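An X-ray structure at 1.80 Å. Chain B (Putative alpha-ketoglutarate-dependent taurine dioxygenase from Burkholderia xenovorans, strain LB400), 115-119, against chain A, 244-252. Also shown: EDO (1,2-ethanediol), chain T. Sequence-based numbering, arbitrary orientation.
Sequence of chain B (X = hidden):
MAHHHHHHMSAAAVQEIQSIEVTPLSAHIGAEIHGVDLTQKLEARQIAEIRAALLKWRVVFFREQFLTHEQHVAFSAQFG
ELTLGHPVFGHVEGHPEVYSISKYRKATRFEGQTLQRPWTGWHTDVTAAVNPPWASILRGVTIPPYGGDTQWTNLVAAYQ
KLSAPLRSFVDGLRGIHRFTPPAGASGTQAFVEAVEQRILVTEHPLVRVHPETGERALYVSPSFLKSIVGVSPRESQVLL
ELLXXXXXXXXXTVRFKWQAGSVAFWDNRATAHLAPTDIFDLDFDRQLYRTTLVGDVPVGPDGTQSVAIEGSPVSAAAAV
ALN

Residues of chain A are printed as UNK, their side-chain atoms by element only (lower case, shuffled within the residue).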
# COMPACT_ATOMS: atom_id res chain seq x y z
N LEU B 115 13.09 14.05 0.05
CA LEU B 115 13.02 13.74 -1.38
C LEU B 115 12.21 12.45 -1.53
O LEU B 115 12.66 11.37 -1.12
CB LEU B 115 14.42 13.62 -1.98
CG LEU B 115 14.42 13.80 -3.50
CD1 LEU B 115 15.72 14.40 -4.00
CD2 LEU B 115 14.15 12.47 -4.18
N GLN B 116 11.03 12.56 -2.14
CA GLN B 116 10.05 11.48 -2.15
C GLN B 116 10.19 10.61 -3.39
O GLN B 116 9.95 11.09 -4.51
CB GLN B 116 8.63 12.06 -2.10
CG GLN B 116 8.32 12.80 -0.81
CD GLN B 116 8.38 11.87 0.40
OE1 GLN B 116 7.89 10.75 0.34
NE2 GLN B 116 8.99 12.34 1.48
N ARG B 117 10.54 9.35 -3.19
CA ARG B 117 10.60 8.30 -4.20
C ARG B 117 9.78 7.12 -3.70
O ARG B 117 9.38 7.08 -2.53
CB ARG B 117 12.06 7.86 -4.46
CG ARG B 117 13.04 8.99 -4.83
CD ARG B 117 12.70 9.69 -6.13
NE ARG B 117 12.41 8.78 -7.24
CZ ARG B 117 13.32 8.27 -8.08
NH1 ARG B 117 14.60 8.55 -7.93
NH2 ARG B 117 12.93 7.47 -9.06
N PRO B 118 9.52 6.13 -4.56
CA PRO B 118 8.67 5.00 -4.13
C PRO B 118 9.22 4.24 -2.93
O PRO B 118 8.44 3.66 -2.16
CB PRO B 118 8.64 4.10 -5.37
CG PRO B 118 8.82 5.05 -6.51
CD PRO B 118 9.80 6.07 -6.01
N TRP B 119 10.53 4.21 -2.76
CA TRP B 119 11.14 3.50 -1.64
C TRP B 119 11.36 4.37 -0.42
O TRP B 119 11.90 3.87 0.58
CB TRP B 119 12.47 2.90 -2.09
CG TRP B 119 13.37 3.91 -2.77
CD1 TRP B 119 14.27 4.74 -2.17
CD2 TRP B 119 13.44 4.20 -4.17
NE1 TRP B 119 14.89 5.53 -3.11
CE2 TRP B 119 14.40 5.21 -4.35
CE3 TRP B 119 12.77 3.69 -5.29
CZ2 TRP B 119 14.73 5.73 -5.61
CZ3 TRP B 119 13.09 4.21 -6.55
CH2 TRP B 119 14.07 5.21 -6.69
N UNK A 244 3.08 10.79 -12.13
CA UNK A 244 2.62 9.44 -11.85
C UNK A 244 3.29 8.88 -10.60
O UNK A 244 2.65 8.18 -9.80
c UNK A 244 3.29 7.77 -16.24
n UNK A 244 0.25 9.49 -15.51
c UNK A 244 1.99 8.82 -14.24
c UNK A 244 2.23 8.44 -15.59
c UNK A 244 0.77 9.47 -14.23
c UNK A 244 2.09 7.99 -18.35
c UNK A 244 2.89 8.55 -13.06
c UNK A 244 1.13 8.86 -16.36
c UNK A 244 1.04 8.64 -17.74
c UNK A 244 3.21 7.55 -17.61
N UNK A 245 4.58 9.15 -10.43
CA UNK A 245 5.23 8.77 -9.18
C UNK A 245 4.58 9.49 -8.01
O UNK A 245 4.33 8.89 -6.96
o UNK A 245 9.79 8.63 -8.23
o UNK A 245 9.20 10.73 -8.63
c UNK A 245 7.51 9.11 -8.01
c UNK A 245 6.72 9.10 -9.29
c UNK A 245 8.94 9.53 -8.29
N UNK A 246 4.24 10.76 -8.20
CA UNK A 246 3.60 11.54 -7.14
C UNK A 246 2.25 10.95 -6.73
O UNK A 246 1.98 10.80 -5.53
c UNK A 246 3.44 12.97 -7.64
c UNK A 246 1.59 14.47 -6.60
c UNK A 246 2.71 15.19 -4.86
c UNK A 246 2.82 13.90 -6.65
n UNK A 246 1.55 15.26 -5.48
n UNK A 246 3.50 14.38 -5.55
N UNK A 247 1.39 10.62 -7.69
CA UNK A 247 0.01 10.25 -7.32
C UNK A 247 -0.06 8.88 -6.68
O UNK A 247 -1.08 8.54 -6.06
c UNK A 247 -0.99 10.30 -8.50
c UNK A 247 -1.08 11.69 -9.08
c UNK A 247 -0.67 9.23 -9.55
N UNK A 248 0.99 8.06 -6.81
CA UNK A 248 0.98 6.74 -6.21
C UNK A 248 1.70 6.70 -4.86
O UNK A 248 1.94 5.61 -4.34
c UNK A 248 1.60 5.71 -7.17
c UNK A 248 0.68 5.50 -8.37
o UNK A 248 2.87 6.15 -7.64
N UNK A 249 2.03 7.85 -4.28
CA UNK A 249 2.63 7.85 -2.95
C UNK A 249 1.63 7.32 -1.91
O UNK A 249 0.44 7.60 -1.99
n UNK A 249 4.78 11.79 -2.21
c UNK A 249 4.95 12.98 -2.78
c UNK A 249 5.32 10.53 -2.71
n UNK A 249 5.63 13.12 -3.93
c UNK A 249 4.30 9.68 -3.45
c UNK A 249 3.12 9.25 -2.58
n UNK A 249 4.42 14.05 -2.19
N UNK A 250 2.10 6.52 -0.95
CA UNK A 250 1.17 5.83 -0.04
C UNK A 250 0.27 6.75 0.76
O UNK A 250 -0.86 6.36 1.08
c UNK A 250 3.35 4.89 0.14
c UNK A 250 3.49 6.08 -0.76
c UNK A 250 2.11 5.04 0.90
N UNK A 251 0.73 7.96 1.08
CA UNK A 251 -0.10 8.91 1.81
C UNK A 251 -1.39 9.27 1.07
O UNK A 251 -2.31 9.81 1.69
c UNK A 251 1.59 10.60 0.93
c UNK A 251 0.71 10.17 2.10
o UNK A 251 3.35 8.93 1.16
o UNK A 251 3.92 11.07 1.14
c UNK A 251 3.06 10.16 1.09
N UNK A 252 -1.46 9.03 -0.24
CA UNK A 252 -2.65 9.35 -1.01
C UNK A 252 -3.58 8.16 -1.19
O UNK A 252 -4.66 8.32 -1.77
c UNK A 252 -0.29 11.23 -3.17
c UNK A 252 -1.41 11.14 -2.35
c UNK A 252 0.24 13.39 -2.25
c UNK A 252 -0.88 13.31 -1.44
c UNK A 252 0.53 12.34 -3.12
c UNK A 252 -1.69 12.19 -1.49
c UNK A 252 -2.29 9.91 -2.40
C1 EDO T . 14.51 8.37 0.09
O1 EDO T . 13.67 9.33 0.72
C2 EDO T . 14.67 8.68 -1.39
O2 EDO T . 15.16 10.02 -1.56
O HOH W 1 9.81 6.64 -9.72
O HOH W 2 7.29 11.34 -5.50

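Position 244 carries ten side-chain atoms, nine carbons and one nitrogen: a single carbon leading into fused five- and six-membered rings. Its side chain is out of reach of the chain B stretch. A fused ring system with one nitrogen is an indole, so this is Trp A244.

Position 245 has three carbons in line, the third bearing two oxygens. The chain is extended, with chi1 165° and chi2 -177°, and its CA-to-CB bond points toward chain B. One terminal oxygen lies 2.8 Å from NE of Arg B117. The terminal fork would fit an amide by shape, but both its atoms are oxygen, so it is a carboxylate; at the end of three carbons this is Glu A245, and the near oxygen is OE2.

At 246 one carbon leads to a five-membered ring of three carbons and two nitrogens. The CA-to-CB bond points away from chain B, and the side chain makes no contact with it. That imidazole composition gives His A246.

Position 247 shows one carbon carrying two others, three in all and no heteroatom. It is buried and out of reach of the partner. This is Val A247.

Position 248 is also branched at its first side-chain carbon, but one branch is oxygen. The side chain is out of reach of the chain B stretch. The residue is Thr A248; its OG1 lies 3.0 Å from O of Trp A244 and 3.2 Å from O of Glu A245.

Position 249 runs through three carbons and a nitrogen to a carbon with two further nitrogens. A terminal nitrogen lies 3.7 Å from CB of Gln B116, which sits over one face of the planar group. This guanidinium identifies Arg A249, and the near nitrogen is NH2.

At 250 three carbons close a ring onto the backbone nitrogen, and the side chain is out of reach of the chain B stretch. The closed ring is the signature of Pro A250. It begins the 3-10 segment.

Position 251 again has three carbons and two terminal oxygens. One of these oxygens stays 4.1 Å from OE1 of Gln B116, too far for a hydrogen bond. The carboxylate on three carbons is Glu A251, and the near oxygen is OE1, which is also 3.5 Å from NE of Arg A249, a salt bridge within the chain.

Position 252 has one carbon and a six-membered all-carbon ring, buried and out of reach of the chain B stretch: Phe A252, whose backbone N donates a hydrogen bond to O of Arg A249 at 3.0 Å.

The contact is small, burying 265 Å² over both sides, and centres on one charged pair. Although the CA-to-CB bond of Arg B117 points away, the side chain has chi1, chi2 and chi3 all m, and its end comes nearer. Its NE donates to OE2 of Glu A245 at 2.8 Å and 154°, with the acceptor near the guanidinium plane, so the salt bridge is also a well-directed hydrogen bond. CD of Pro B118 packs 3.4 Å from the same OE2. Water 1 reinforces the pair, donating to OE2 of Glu A245 at 2.5 Å and weakly accepting from NH2 of Arg B117 at 3.3 Å. Water 2 forms a second link, accepting from NH2 of Arg A249 at 2.9 Å and donating to the backbone O of Gln B116 at 2.8 Å.

Chain A 244-252: WEHVTRPEF
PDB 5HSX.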